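PDB 3EEY: putative rRNA methylase from Clostridium thermocellum ATCC 27405, which binds S-adenosylmethionine and probably transfers its methyl group to a substrate that may be ribosomal RNA. Local coordinates for residues T25-T30 / K95-N100; N33-A38 / T64-D69; I139-D144 / P179-C184. All blocks are in the same frame, centred on the assembly; numbering follows the deposited sequence.

Interactions 1 and 3 lie in one mixed sheet of Rossmann-like methyltransferase topology, and interaction 2 packs helices beside it. Interaction 1 pairs the two central parallel strands, 25-28 and 94-101. Interaction 2 falls between its two segments in the chain: the loop after strand 25-28 and helix 35-44 pack on helix 57-69, about 14 Å from interaction 1 between centres. Interaction 3 follows later, where strand 133-139 meets antiparallel strand 181-187, its centre about 17 and 23 Å from those of interactions 1 and 2. Asn100 touches Tyr140, joining interactions 1 and 3. The cofactor binds at the carboxyl ends of the central strands, with interactions 1 and 2 lining its pocket, consistent with a methyltransferase.

Interaction 1 (T25-T30 / K95-N100). With SAM (S-adenosylmethionine), chain K.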
loop_
_atom_site.group_PDB
_atom_site.type_symbol
_atom_site.label_atom_id
_atom_site.label_comp_id
_atom_site.label_asym_id
_atom_site.label_seq_id
_atom_site.Cartn_x
_atom_site.Cartn_y
_atom_site.Cartn_z
ATOM N N THR A 25 -8.547 20.943 9.139
ATOM C CA THR A 25 -8.741 21.596 7.853
ATOM C C THR A 25 -8.184 20.686 6.767
ATOM O O THR A 25 -7.026 20.279 6.823
ATOM C CB THR A 25 -8.111 23.009 7.812
ATOM O OG1 THR A 25 -8.717 23.826 8.817
ATOM C CG2 THR A 25 -8.327 23.673 6.450
ATOM N N VAL A 26 -9.034 20.345 5.801
ATOM C CA VAL A 26 -8.694 19.404 4.740
ATOM C C VAL A 26 -9.032 20.006 3.375
ATOM O O VAL A 26 -9.759 20.989 3.301
ATOM C CB VAL A 26 -9.395 18.019 4.931
ATOM C CG1 VAL A 26 -8.975 17.359 6.242
ATOM C CG2 VAL A 26 -10.916 18.150 4.869
ATOM N N VAL A 27 -8.482 19.426 2.308
ATOM C CA VAL A 27 -8.704 19.909 0.942
ATOM C C VAL A 27 -9.117 18.769 0.006
ATOM O O VAL A 27 -8.511 17.703 0.015
ATOM C CB VAL A 27 -7.432 20.610 0.333
ATOM C CG1 VAL A 27 -7.766 21.289 -0.979
ATOM C CG2 VAL A 27 -6.821 21.622 1.290
ATOM N N ASP A 28 -10.166 19.000 -0.777
ATOM C CA ASP A 28 -10.473 18.171 -1.926
ATOM C C ASP A 28 -10.006 18.975 -3.132
ATOM O O ASP A 28 -10.628 19.959 -3.511
ATOM C CB ASP A 28 -11.979 17.868 -1.995
ATOM C CG ASP A 28 -12.336 16.870 -3.093
ATOM O OD1 ASP A 28 -11.465 16.512 -3.914
ATOM O OD2 ASP A 28 -13.507 16.440 -3.138
ATOM N N ALA A 29 -8.895 18.554 -3.724
ATOM C CA ALA A 29 -8.281 19.306 -4.810
ATOM C C ALA A 29 -8.938 19.067 -6.171
ATOM O O ALA A 29 -8.669 19.792 -7.129
ATOM C CB ALA A 29 -6.795 19.011 -4.878
ATOM N N THR A 30 -9.797 18.057 -6.249
ATOM C CA THR A 30 -10.459 17.680 -7.495
ATOM C C THR A 30 -11.900 17.307 -7.167
ATOM O O THR A 30 -12.212 16.133 -6.999
ATOM C CB THR A 30 -9.757 16.469 -8.183
ATOM O OG1 THR A 30 -9.495 15.459 -7.212
ATOM C CG2 THR A 30 -8.430 16.863 -8.822
ATOM N N LYS A 95 -4.469 19.215 7.209
ATOM C CA LYS A 95 -4.196 17.847 7.639
ATOM C C LYS A 95 -4.109 16.887 6.456
ATOM O O LYS A 95 -3.282 15.978 6.458
ATOM C CB LYS A 95 -5.251 17.369 8.638
ATOM C CG LYS A 95 -4.871 16.118 9.429
ATOM C CD LYS A 95 -3.718 16.381 10.395
ATOM C CE LYS A 95 -3.714 15.398 11.557
ATOM N NZ LYS A 95 -4.869 15.627 12.475
ATOM N N ALA A 96 -4.961 17.094 5.453
ATOM C CA ALA A 96 -5.042 16.180 4.327
ATOM C C ALA A 96 -5.455 16.864 3.042
ATOM O O ALA A 96 -6.137 17.878 3.071
ATOM C CB ALA A 96 -5.982 15.029 4.637
ATOM N N VAL A 97 -5.000 16.316 1.914
ATOM C CA VAL A 97 -5.409 16.772 0.587
ATOM C C VAL A 97 -5.703 15.536 -0.260
ATOM O O VAL A 97 -4.928 14.592 -0.265
ATOM C CB VAL A 97 -4.330 17.649 -0.114
ATOM C CG1 VAL A 97 -4.902 18.341 -1.350
ATOM C CG2 VAL A 97 -3.771 18.705 0.817
ATOM N N MET A 98 -6.828 15.538 -0.964
ATOM C CA MET A 98 -7.170 14.430 -1.838
ATOM C C MET A 98 -7.097 14.856 -3.306
ATOM O O MET A 98 -7.698 15.855 -3.704
ATOM C CB MET A 98 -8.554 13.847 -1.498
ATOM C CG MET A 98 -8.703 13.268 -0.084
ATOM S SD MET A 98 -10.334 12.527 0.249
ATOM C CE MET A 98 -10.163 10.873 -0.350
ATOM N N PHE A 99 -6.335 14.104 -4.096
ATOM C CA PHE A 99 -6.303 14.263 -5.556
ATOM C C PHE A 99 -6.904 13.042 -6.217
ATOM O O PHE A 99 -6.585 11.897 -5.865
ATOM C CB PHE A 99 -4.868 14.422 -6.062
ATOM C CG PHE A 99 -4.272 15.757 -5.785
ATOM C CD1 PHE A 99 -4.357 16.777 -6.724
ATOM C CD2 PHE A 99 -3.617 16.000 -4.592
ATOM C CE1 PHE A 99 -3.796 18.010 -6.470
ATOM C CE2 PHE A 99 -3.049 17.231 -4.331
ATOM C CZ PHE A 99 -3.143 18.239 -5.258
ATOM N N ASN A 100 -7.772 13.290 -7.183
ATOM C CA ASN A 100 -8.345 12.235 -7.999
ATOM C C ASN A 100 -8.152 12.630 -9.461
ATOM O O ASN A 100 -8.858 13.491 -9.972
ATOM C CB ASN A 100 -9.820 12.086 -7.639
ATOM C CG ASN A 100 -10.318 10.678 -7.791
ATOM O OD1 ASN A 100 -10.669 10.257 -8.887
ATOM N ND2 ASN A 100 -10.361 9.938 -6.687
HETATM N N SAM K . -13.202 13.181 -6.619
HETATM C CA SAM K . -14.088 13.385 -7.808
HETATM C C SAM K . -15.485 12.798 -7.593
HETATM O O SAM K . -16.245 12.545 -8.535
HETATM O OXT SAM K . -15.893 12.578 -6.453
HETATM C CB SAM K . -13.420 12.854 -9.071
HETATM C CG SAM K . -12.471 13.869 -9.701
HETATM S SD SAM K . -12.403 13.777 -11.510
HETATM C CE SAM K . -11.465 12.239 -11.725
HETATM C "C5'" SAM K . -11.181 15.071 -11.858
HETATM C "C4'" SAM K . -11.778 16.459 -11.606
HETATM O "O4'" SAM K . -10.764 17.440 -11.495
HETATM C "C3'" SAM K . -12.711 16.904 -12.732
HETATM O "O3'" SAM K . -13.935 17.307 -12.163
HETATM C "C2'" SAM K . -12.001 18.074 -13.386
HETATM O "O2'" SAM K . -12.889 19.062 -13.872
HETATM C "C1'" SAM K . -11.143 18.586 -12.233
HETATM N N9 SAM K . -9.960 19.354 -12.666
HETATM C C8 SAM K . -9.287 19.299 -13.865
HETATM N N7 SAM K . -8.264 20.187 -13.820
HETATM C C5 SAM K . -8.282 20.804 -12.612
HETATM C C6 SAM K . -7.488 21.786 -12.030
HETATM N N6 SAM K . -6.451 22.322 -12.669
HETATM N N1 SAM K . -7.790 22.215 -10.756
HETATM C C2 SAM K . -8.854 21.699 -10.049
HETATM N N3 SAM K . -9.625 20.723 -10.627
HETATM C C4 SAM K . -9.348 20.288 -11.884
#
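Thr30 has OG1 between its backbone N and its carbonyl carbon (chi1 46°), which turns the hydroxyl to Asn100; there OG1 accepts the bond from Asn100 N at 2.8 Å. Phe99 sets its CG anti to the carbonyl carbon (chi1 -75°), and one face of its ring receives the methyl of Ala29: CB lies 3.7 Å from the ring centroid in a CH-pi contact, displaced toward the rim at CE1. Behind them the two strands run parallel, Val27 paired with Val97 and Asp28 with Met98. Lys95 N donates to Thr25 O at 2.8 Å, Val27 N to Ala96 O at 2.9 Å, Met98 N to Val27 O, and Ala29 N to Met98 O at 3.0 Å. On one face of the sheet Val27 and Val97 lie side by side, CB of Val27 3.8 Å from CG1 of Val97. These are the first and fourth strands of a Rossmann-like methyltransferase sheet, adjacent at its centre, where the order of strands reverses and the cofactor binds at their carboxyl ends. Thr30 O accepts from the amino N of S-adenosylmethionine at 3.1 Å, and Asn100 O approaches its methyl carbon CE to 3.4 Å. Asp28 OD1 takes Thr30 N from above the carboxylate plane, an Asx turn, while OD2 is bonded to Thr37 OG1. His83 ND1 is hydrogen-bonded to Ala29 O, and its ring meets Phe99.

Interaction 2 (N33-A38 / T64-D69). With SAM (S-adenosylmethionine), chain K.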
loop_
_atom_site.group_PDB
_atom_site.type_symbol
_atom_site.label_atom_id
_atom_site.label_comp_id
_atom_site.label_asym_id
_atom_site.label_seq_id
_atom_site.Cartn_x
_atom_site.Cartn_y
_atom_site.Cartn_z
ATOM N N ASN A 33 -17.926 15.303 -8.858
ATOM C CA ASN A 33 -19.314 15.193 -8.423
ATOM C C ASN A 33 -19.521 15.383 -6.916
ATOM O O ASN A 33 -20.655 15.510 -6.449
ATOM C CB ASN A 33 -19.914 13.875 -8.910
ATOM C CG ASN A 33 -20.018 13.807 -10.430
ATOM O OD1 ASN A 33 -20.407 14.778 -11.088
ATOM N ND2 ASN A 33 -19.675 12.655 -10.992
ATOM N N GLY A 34 -18.422 15.406 -6.164
ATOM C CA GLY A 34 -18.450 15.810 -4.757
ATOM C C GLY A 34 -18.410 14.695 -3.731
ATOM O O GLY A 34 -18.595 14.942 -2.531
ATOM N N ASN A 35 -18.159 13.475 -4.202
ATOM C CA ASN A 35 -18.100 12.281 -3.351
ATOM C C ASN A 35 -17.025 12.341 -2.263
ATOM O O ASN A 35 -17.322 12.122 -1.084
ATOM C CB ASN A 35 -17.914 11.029 -4.208
ATOM C CG ASN A 35 -19.040 10.825 -5.193
ATOM O OD1 ASN A 35 -20.188 10.601 -4.803
ATOM N ND2 ASN A 35 -18.719 10.898 -6.481
ATOM N N ASP A 36 -15.792 12.651 -2.665
ATOM C CA ASP A 36 -14.686 12.866 -1.723
ATOM C C ASP A 36 -14.886 14.095 -0.832
ATOM O O ASP A 36 -14.461 14.092 0.319
ATOM C CB ASP A 36 -13.350 12.980 -2.459
ATOM C CG ASP A 36 -12.898 11.668 -3.083
ATOM O OD1 ASP A 36 -13.513 10.619 -2.821
ATOM O OD2 ASP A 36 -11.905 11.686 -3.837
ATOM N N THR A 37 -15.523 15.138 -1.373
ATOM C CA THR A 37 -15.834 16.353 -0.614
ATOM C C THR A 37 -16.791 16.041 0.539
ATOM O O THR A 37 -16.556 16.472 1.667
ATOM C CB THR A 37 -16.453 17.472 -1.496
ATOM O OG1 THR A 37 -15.965 17.379 -2.840
ATOM C CG2 THR A 37 -16.126 18.850 -0.917
ATOM N N ALA A 38 -17.846 15.281 0.242
ATOM C CA ALA A 38 -18.825 14.834 1.242
ATOM C C ALA A 38 -18.169 13.948 2.291
ATOM O O ALA A 38 -18.404 14.108 3.497
ATOM C CB ALA A 38 -19.980 14.095 0.572
ATOM N N THR A 64 -22.193 21.261 -4.856
ATOM C CA THR A 64 -23.062 22.105 -4.030
ATOM C C THR A 64 -24.367 21.380 -3.730
ATOM O O THR A 64 -24.832 21.386 -2.595
ATOM C CB THR A 64 -23.377 23.475 -4.703
ATOM O OG1 THR A 64 -22.178 24.046 -5.237
ATOM C CG2 THR A 64 -23.991 24.454 -3.699
ATOM N N LYS A 65 -24.929 20.746 -4.757
ATOM C CA LYS A 65 -26.181 20.007 -4.641
ATOM C C LYS A 65 -26.038 18.810 -3.699
ATOM O O LYS A 65 -26.869 18.610 -2.818
ATOM C CB LYS A 65 -26.660 19.554 -6.020
ATOM C CG LYS A 65 -28.017 18.861 -6.018
ATOM C CD LYS A 65 -28.385 18.384 -7.410
ATOM C CE LYS A 65 -29.514 17.370 -7.373
ATOM N NZ LYS A 65 -30.792 17.943 -6.863
ATOM N N LYS A 66 -24.970 18.042 -3.896
ATOM C CA LYS A 66 -24.597 16.914 -3.038
ATOM C C LYS A 66 -24.503 17.266 -1.555
ATOM O O LYS A 66 -25.145 16.627 -0.724
ATOM C CB LYS A 66 -23.258 16.344 -3.496
ATOM C CG LYS A 66 -23.349 15.036 -4.244
ATOM C CD LYS A 66 -23.037 13.881 -3.307
ATOM C CE LYS A 66 -22.913 12.528 -4.001
ATOM N NZ LYS A 66 -22.864 12.551 -5.485
ATOM N N LEU A 67 -23.709 18.288 -1.243
ATOM C CA LEU A 67 -23.447 18.685 0.129
ATOM C C LEU A 67 -24.659 19.283 0.839
ATOM O O LEU A 67 -24.815 19.089 2.040
ATOM C CB LEU A 67 -22.272 19.657 0.173
ATOM C CG LEU A 67 -20.892 19.111 -0.195
ATOM C CD1 LEU A 67 -19.984 20.261 -0.558
ATOM C CD2 LEU A 67 -20.295 18.284 0.928
ATOM N N THR A 68 -25.505 19.996 0.095
ATOM C CA THR A 68 -26.725 20.608 0.645
ATOM C C THR A 68 -27.747 19.513 0.972
ATOM O O THR A 68 -28.443 19.577 1.996
ATOM C CB THR A 68 -27.340 21.665 -0.329
ATOM O OG1 THR A 68 -26.311 22.537 -0.815
ATOM C CG2 THR A 68 -28.419 22.503 0.363
ATOM N N ASP A 69 -27.797 18.508 0.095
ATOM C CA ASP A 69 -28.637 17.320 0.257
ATOM C C ASP A 69 -28.292 16.510 1.500
ATOM O O ASP A 69 -29.173 15.895 2.092
ATOM C CB ASP A 69 -28.532 16.402 -0.968
ATOM C CG ASP A 69 -29.371 16.880 -2.150
ATOM O OD1 ASP A 69 -30.070 17.911 -2.029
ATOM O OD2 ASP A 69 -29.322 16.220 -3.214
HETATM N N SAM K . -13.202 13.181 -6.619
HETATM C CA SAM K . -14.088 13.385 -7.808
HETATM C C SAM K . -15.485 12.798 -7.593
HETATM O O SAM K . -16.245 12.545 -8.535
HETATM O OXT SAM K . -15.893 12.578 -6.453
HETATM C CB SAM K . -13.420 12.854 -9.071
HETATM C CG SAM K . -12.471 13.869 -9.701
HETATM S SD SAM K . -12.403 13.777 -11.510
HETATM C CE SAM K . -11.465 12.239 -11.725
HETATM C "C5'" SAM K . -11.181 15.071 -11.858
HETATM C "C4'" SAM K . -11.778 16.459 -11.606
HETATM O "O4'" SAM K . -10.764 17.440 -11.495
HETATM C "C3'" SAM K . -12.711 16.904 -12.732
HETATM O "O3'" SAM K . -13.935 17.307 -12.163
HETATM C "C2'" SAM K . -12.001 18.074 -13.386
HETATM O "O2'" SAM K . -12.889 19.062 -13.872
HETATM C "C1'" SAM K . -11.143 18.586 -12.233
HETATM N N9 SAM K . -9.960 19.354 -12.666
HETATM C C8 SAM K . -9.287 19.299 -13.865
HETATM N N7 SAM K . -8.264 20.187 -13.820
HETATM C C5 SAM K . -8.282 20.804 -12.612
HETATM C C6 SAM K . -7.488 21.786 -12.030
HETATM N N6 SAM K . -6.451 22.322 -12.669
HETATM N N1 SAM K . -7.790 22.215 -10.756
HETATM C C2 SAM K . -8.854 21.699 -10.049
HETATM N N3 SAM K . -9.625 20.723 -10.627
HETATM C C4 SAM K . -9.348 20.288 -11.884
#
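Leu67 carries the close-packed half of this contact, reaching with both methyls to the first turn of helix 35-44. Its CD2 comes to 3.8 Å from Ala38 CA, and its CD1 meets Thr37 CG2 at 4.1 Å with the two side chains crossing at about a right angle. Thr37 can offer that methyl because CG2 is roughly anti to the backbone N, though chi1 of -30° puts the side chain off a staggered position. The outer half is looser and more polar. Lys66 passes Asn33 O with its CG at 3.5 Å, then crosses the Asn35 side chain at a slant, bent at chi2 and chi4, until NZ reaches Asn35 OD1 in a weak hydrogen bond of 3.4 Å. Asn35 is exposed and its amide is shared: OD1 faces the lysine, while ND2 donates to OXT of S-adenosylmethionine at 3.3 Å. Asn33 N gives the other carboxylate oxygen, SAM O, a bond of 3.2 Å, and Asn35 N adds a weak one to OXT. The cofactor's carboxylate thus sits at the amino end of the helix, where the helix dipole would probably favour its negative charge. Gly34 is the N-cap residue, with a positive phi of 102°. This loop, with the end of strand 25-28 before it, probably corresponds to the glycine-rich cofactor-binding motif of Rossmann-like methyltransferases. Helices 35-44 and 57-69 meet here beside strand 76-79, whose Val76 touches both Thr37 and Leu67; Asp36 touches Met98 and Asn100 of strand 94-101.

Interaction 3 (I139-D144 / P179-C184); sequences IYYGGD and PPILVC
Ile139 and Ile181 form an antiparallel hydrogen-bonded pair in which each residue satisfies the other. Ile139 N donates to Ile181 O at 2.7 Å; Ile181 N returns a bond to Ile139 O at 3.0 Å. The same Ile139 O also receives a longer CA-H contact from Pro180. Just before Ile181 stand two prolines, whose nitrogens carry no hydrogen, and the pairing is carried on by a side chain: Tyr141 OH donates to Pro179 O at 3.0 Å. With CG between the backbone N and the carbonyl carbon (chi1 60°), the Tyr141 ring is carried back toward Pro179, whose O lies at the ring edge, near its plane, while Ile181 CD1 packs obliquely, 3.9 Å from Tyr141 CE1. Pro180 O is bonded to Ser8 OG, and Lys150 makes a cation-pi contact with the Tyr141 ring. Pro180 CB lies over one face of the Tyr140 ring, off toward the rim, in a CH-pi contact, and Pro180 CG comes 3.5 Å from Tyr140 CE1. The Tyr140 side chain is about 5 Å from the bound S-adenosylmethionine. Ile139 CD1 meets Val183 CG2 at 3.9 Å on the same side of the sheet as Ile181. The chemistry implies a fully used backbone edge: the carbonyls of Ile139, Ile181, Pro179 and Pro180 all find a donor, two of them a hydroxyl, although the prolines themselves offer none.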
loop_
_atom_site.group_PDB
_atom_site.type_symbol
_atom_site.label_atom_id
_atom_site.label_comp_id
_atom_site.label_asym_id
_atom_site.label_seq_id
_atom_site.Cartn_x
_atom_site.Cartn_y
_atom_site.Cartn_z
ATOM N N ILE A 139 -4.465 7.928 -9.271
ATOM C CA ILE A 139 -4.081 8.234 -10.643
ATOM C C ILE A 139 -4.809 7.300 -11.599
ATOM O O ILE A 139 -4.612 6.087 -11.567
ATOM C CB ILE A 139 -2.545 8.105 -10.866
ATOM C CG1 ILE A 139 -1.774 9.036 -9.922
ATOM C CG2 ILE A 139 -2.189 8.405 -12.325
ATOM C CD1 ILE A 139 -0.268 8.783 -9.870
ATOM N N TYR A 140 -5.666 7.874 -12.437
ATOM C CA TYR A 140 -6.286 7.145 -13.537
ATOM C C TYR A 140 -5.545 7.456 -14.811
ATOM O O TYR A 140 -5.081 8.576 -15.016
ATOM C CB TYR A 140 -7.734 7.546 -13.724
ATOM C CG TYR A 140 -8.632 7.232 -12.558
ATOM C CD1 TYR A 140 -9.457 6.112 -12.576
ATOM C CD2 TYR A 140 -8.684 8.069 -11.443
ATOM C CE1 TYR A 140 -10.305 5.828 -11.505
ATOM C CE2 TYR A 140 -9.518 7.791 -10.376
ATOM C CZ TYR A 140 -10.321 6.673 -10.405
ATOM O OH TYR A 140 -11.152 6.397 -9.340
ATOM N N TYR A 141 -5.468 6.462 -15.680
ATOM C CA TYR A 141 -4.668 6.550 -16.889
ATOM C C TYR A 141 -5.231 5.575 -17.911
ATOM O O TYR A 141 -6.199 4.876 -17.624
ATOM C CB TYR A 141 -3.182 6.276 -16.590
ATOM C CG TYR A 141 -2.867 4.919 -15.988
ATOM C CD1 TYR A 141 -3.314 4.574 -14.711
ATOM C CD2 TYR A 141 -2.091 3.993 -16.681
ATOM C CE1 TYR A 141 -3.031 3.349 -14.160
ATOM C CE2 TYR A 141 -1.791 2.752 -16.128
ATOM C CZ TYR A 141 -2.267 2.436 -14.863
ATOM O OH TYR A 141 -1.983 1.210 -14.288
ATOM N N GLY A 142 -4.636 5.543 -19.101
ATOM C CA GLY A 142 -5.178 4.770 -20.216
ATOM C C GLY A 142 -6.409 5.469 -20.747
ATOM O O GLY A 142 -6.654 6.630 -20.410
ATOM N N GLY A 143 -7.187 4.773 -21.573
ATOM C CA GLY A 143 -8.433 5.331 -22.116
ATOM C C GLY A 143 -8.254 6.694 -22.762
ATOM O O GLY A 143 -7.210 6.967 -23.367
ATOM N N ASP A 144 -9.260 7.559 -22.605
ATOM C CA ASP A 144 -9.213 8.937 -23.112
ATOM C C ASP A 144 -8.110 9.745 -22.426
ATOM O O ASP A 144 -7.438 10.561 -23.063
ATOM C CB ASP A 144 -10.566 9.639 -22.915
ATOM C CG ASP A 144 -11.676 9.062 -23.792
ATOM O OD1 ASP A 144 -12.476 9.863 -24.325
ATOM O OD2 ASP A 144 -11.761 7.821 -23.945
ATOM N N PRO A 179 -5.349 -0.500 -14.082
ATOM C CA PRO A 179 -5.971 -0.323 -12.775
ATOM C C PRO A 179 -5.418 0.957 -12.136
ATOM O O PRO A 179 -4.212 1.225 -12.234
ATOM C CB PRO A 179 -5.529 -1.576 -12.002
ATOM C CG PRO A 179 -4.286 -2.024 -12.682
ATOM C CD PRO A 179 -4.480 -1.692 -14.120
ATOM N N PRO A 180 -6.301 1.785 -11.554
ATOM C CA PRO A 180 -5.873 3.035 -10.913
ATOM C C PRO A 180 -4.794 2.846 -9.844
ATOM O O PRO A 180 -4.801 1.864 -9.098
ATOM C CB PRO A 180 -7.171 3.579 -10.297
ATOM C CG PRO A 180 -8.252 2.975 -11.126
ATOM C CD PRO A 180 -7.766 1.609 -11.493
ATOM N N ILE A 181 -3.863 3.791 -9.808
ATOM C CA ILE A 181 -2.705 3.754 -8.919
ATOM C C ILE A 181 -2.910 4.693 -7.733
ATOM O O ILE A 181 -3.365 5.803 -7.923
ATOM C CB ILE A 181 -1.449 4.149 -9.713
ATOM C CG1 ILE A 181 -1.054 3.008 -10.657
ATOM C CG2 ILE A 181 -0.286 4.518 -8.803
ATOM C CD1 ILE A 181 -0.037 3.413 -11.700
ATOM N N LEU A 182 -2.578 4.243 -6.518
ATOM C CA LEU A 182 -2.614 5.104 -5.332
ATOM C C LEU A 182 -1.227 5.574 -4.884
ATOM O O LEU A 182 -0.357 4.763 -4.609
ATOM C CB LEU A 182 -3.291 4.394 -4.161
ATOM C CG LEU A 182 -3.336 5.169 -2.838
ATOM C CD1 LEU A 182 -4.191 6.438 -2.925
ATOM C CD2 LEU A 182 -3.814 4.282 -1.719
ATOM N N VAL A 183 -1.044 6.889 -4.793
ATOM C CA VAL A 183 0.155 7.451 -4.186
ATOM C C VAL A 183 -0.227 8.122 -2.863
ATOM O O VAL A 183 -1.182 8.883 -2.800
ATOM C CB VAL A 183 0.902 8.423 -5.135
ATOM C CG1 VAL A 183 2.167 8.924 -4.500
ATOM C CG2 VAL A 183 1.269 7.728 -6.441
ATOM N N CYS A 184 0.494 7.784 -1.800
ATOM C CA CYS A 184 0.309 8.401 -0.499
ATOM C C CYS A 184 1.547 9.196 -0.144
ATOM O O CYS A 184 2.641 8.650 -0.112
ATOM C CB CYS A 184 0.067 7.343 0.571
ATOM S SG CYS A 184 -1.516 6.546 0.449
#